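Local coordinates for protein serine-threonine phosphatase 2C (Toxoplasma gondii, PDB 2I44) that probably removes phosphate groups from serine/threonine-phosphorylated proteins, as a metal-dependent phosphatase of the PP2C family that binds calcium ions, at residues 185-190 against 197-202. Sequence-based numbering, arbitrary orientation.
Sequences HEKLRI and VEYLHN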
loop_
_atom_site.group_PDB
_atom_site.type_symbol
_atom_site.label_atom_id
_atom_site.label_comp_id
_atom_site.label_asym_id
_atom_site.label_seq_id
_atom_site.Cartn_x
_atom_site.Cartn_y
_atom_site.Cartn_z
ATOM N N HIS A 185 9.936 11.560 14.915
ATOM C CA HIS A 185 10.062 10.254 15.540
ATOM C C HIS A 185 10.670 9.173 14.641
ATOM O O HIS A 185 11.265 8.227 15.146
ATOM C CB HIS A 185 8.719 9.813 16.133
ATOM C CG HIS A 185 8.347 10.557 17.386
ATOM N ND1 HIS A 185 7.292 10.185 18.191
ATOM C CD2 HIS A 185 8.879 11.666 17.955
ATOM C CE1 HIS A 185 7.190 11.033 19.201
ATOM N NE2 HIS A 185 8.141 11.943 19.080
ATOM N N GLU A 186 10.540 9.305 13.320
ATOM C CA GLU A 186 11.155 8.320 12.419
ATOM C C GLU A 186 12.665 8.530 12.504
ATOM O O GLU A 186 13.442 7.583 12.671
ATOM C CB GLU A 186 10.698 8.527 10.971
ATOM C CG GLU A 186 9.213 8.244 10.749
ATOM C CD GLU A 186 8.855 6.801 11.021
ATOM O OE1 GLU A 186 9.195 5.921 10.203
ATOM O OE2 GLU A 186 8.241 6.539 12.070
ATOM N N LYS A 187 13.066 9.790 12.393
ATOM C CA LYS A 187 14.464 10.171 12.453
ATOM C C LYS A 187 15.069 9.690 13.772
ATOM O O LYS A 187 16.187 9.172 13.812
ATOM C CB LYS A 187 14.572 11.691 12.339
ATOM C CG LYS A 187 15.979 12.229 12.204
ATOM C CD LYS A 187 15.926 13.724 11.911
ATOM C CE LYS A 187 17.311 14.314 11.745
ATOM N NZ LYS A 187 17.237 15.745 11.353
ATOM N N LEU A 188 14.323 9.871 14.852
ATOM C CA LEU A 188 14.794 9.445 16.161
ATOM C C LEU A 188 15.073 7.953 16.182
ATOM O O LEU A 188 16.097 7.513 16.701
ATOM C CB LEU A 188 13.767 9.792 17.234
ATOM C CG LEU A 188 14.176 11.004 18.063
ATOM C CD1 LEU A 188 13.006 11.469 18.915
ATOM C CD2 LEU A 188 15.377 10.625 18.930
ATOM N N ARG A 189 14.166 7.169 15.609
ATOM C CA ARG A 189 14.352 5.723 15.599
ATOM C C ARG A 189 15.577 5.308 14.779
ATOM O O ARG A 189 16.341 4.414 15.177
ATOM C CB ARG A 189 13.097 5.015 15.060
ATOM C CG ARG A 189 13.191 3.498 15.120
ATOM C CD ARG A 189 12.000 2.804 14.473
ATOM N NE ARG A 189 11.950 3.029 13.032
ATOM C CZ ARG A 189 11.053 3.797 12.417
ATOM N NH1 ARG A 189 10.116 4.423 13.111
ATOM N NH2 ARG A 189 11.097 3.948 11.103
ATOM N N ILE A 190 15.766 5.963 13.637
ATOM C CA ILE A 190 16.889 5.639 12.766
ATOM C C ILE A 190 18.245 5.873 13.441
ATOM O O ILE A 190 19.157 5.043 13.329
ATOM C CB ILE A 190 16.818 6.454 11.463
ATOM C CG1 ILE A 190 15.577 6.031 10.669
ATOM C CG2 ILE A 190 18.090 6.249 10.644
ATOM C CD1 ILE A 190 15.173 7.019 9.599
ATOM N N VAL A 197 20.014 9.900 8.826
ATOM C CA VAL A 197 19.095 10.497 7.874
ATOM C C VAL A 197 19.919 11.540 7.142
ATOM O O VAL A 197 20.358 12.527 7.735
ATOM C CB VAL A 197 17.910 11.159 8.585
ATOM C CG1 VAL A 197 17.092 11.960 7.587
ATOM C CG2 VAL A 197 17.046 10.084 9.239
ATOM N N GLU A 198 20.132 11.301 5.853
ATOM C CA GLU A 198 20.946 12.174 5.024
ATOM C C GLU A 198 20.153 13.154 4.167
ATOM O O GLU A 198 19.212 12.773 3.472
ATOM C CB GLU A 198 21.844 11.326 4.119
ATOM C CG GLU A 198 22.802 10.392 4.864
ATOM C CD GLU A 198 23.727 11.138 5.811
ATOM O OE1 GLU A 198 24.163 12.252 5.453
ATOM O OE2 GLU A 198 24.027 10.613 6.905
ATOM N N TYR A 199 20.550 14.418 4.233
ATOM C CA TYR A 199 19.926 15.486 3.463
ATOM C C TYR A 199 20.996 15.866 2.438
ATOM O O TYR A 199 21.940 16.598 2.736
ATOM C CB TYR A 199 19.595 16.660 4.389
ATOM C CG TYR A 199 18.602 16.319 5.483
ATOM C CD1 TYR A 199 17.238 16.569 5.319
ATOM C CD2 TYR A 199 19.030 15.756 6.689
ATOM C CE1 TYR A 199 16.324 16.274 6.327
ATOM C CE2 TYR A 199 18.126 15.456 7.708
ATOM C CZ TYR A 199 16.774 15.721 7.521
ATOM O OH TYR A 199 15.880 15.463 8.536
ATOM N N LEU A 200 20.851 15.348 1.227
ATOM C CA LEU A 200 21.838 15.590 0.191
ATOM C C LEU A 200 21.686 16.925 -0.544
ATOM O O LEU A 200 20.593 17.482 -0.655
ATOM C CB LEU A 200 21.829 14.413 -0.790
ATOM C CG LEU A 200 21.895 13.031 -0.110
ATOM C CD1 LEU A 200 22.155 11.953 -1.158
ATOM C CD2 LEU A 200 22.990 13.011 0.948
ATOM N N HIS A 201 22.819 17.428 -1.029
ATOM C CA HIS A 201 22.903 18.699 -1.751
ATOM C C HIS A 201 21.797 18.826 -2.803
ATOM O O HIS A 201 21.594 17.921 -3.608
ATOM C CB HIS A 201 24.286 18.807 -2.407
ATOM C CG HIS A 201 24.526 20.099 -3.124
ATOM N ND1 HIS A 201 24.419 21.328 -2.505
ATOM C CD2 HIS A 201 24.904 20.351 -4.399
ATOM C CE1 HIS A 201 24.722 22.278 -3.368
ATOM N NE2 HIS A 201 25.018 21.713 -4.524
ATOM N N ASN A 202 21.090 19.957 -2.776
ATOM C CA ASN A 202 19.994 20.235 -3.707
ATOM C C ASN A 202 18.792 19.320 -3.531
ATOM O O ASN A 202 17.877 19.345 -4.347
ATOM C CB ASN A 202 20.457 20.133 -5.170
ATOM C CG ASN A 202 21.359 21.275 -5.586
ATOM O OD1 ASN A 202 21.180 22.409 -5.151
ATOM N ND2 ASN A 202 22.327 20.983 -6.455
#
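K187 stretches from CG to NZ across V197 and Y199, whereas the carboxylate of E186, just before it in the helix, turns back from the strand and forms a salt bridge with R189. Two hydrogen bonds make up this end-on grip: NH2 of R189 lies 2.9 Å from OE1 of E186, and NH1 of R189 lies 3.0 Å from OE2 of E186. Both acceptors sit close to the guanidinium plane, yet the nitrogens approach from above the carboxylate plane, more than 50° out of it. S230 OG hydrogen-bonds OE1 of E186 and R231 adds a salt bridge to OE2; with the G242 carbonyl on R189 NE, the pair joins the helix to residues 230-242. With chi1 at -172° the K187 side chain leaves the helix opposite the backbone nitrogen and runs fully extended to the amine, which places NZ of K187 3.1 Å from OH of Y199, its hydrogen-bond acceptor. The amine stands obliquely to the tyrosine ring. Closer to the backbone, K187 CG rests 3.8 Å from CG2 of V197, the lysine methylenes crossing the valine at about a right angle. The same methyl also meets I190, whose terminal CD1 comes to 3.6 Å from CG2 of V197. One valine branch thus bridges two side chains about a turn apart on the helix, with the apolar contact buried and the polar one partly exposed beside it. The contact folds helix 184-192 against the strand that follows it in the PP2C domain, away from the calcium sites. That strand, 196-198, pairs antiparallel with strand 208-210 in a small two-stranded sheet; I190 also touches I209 of the partner strand, and P207, just before it, packs against both V197 and Y199.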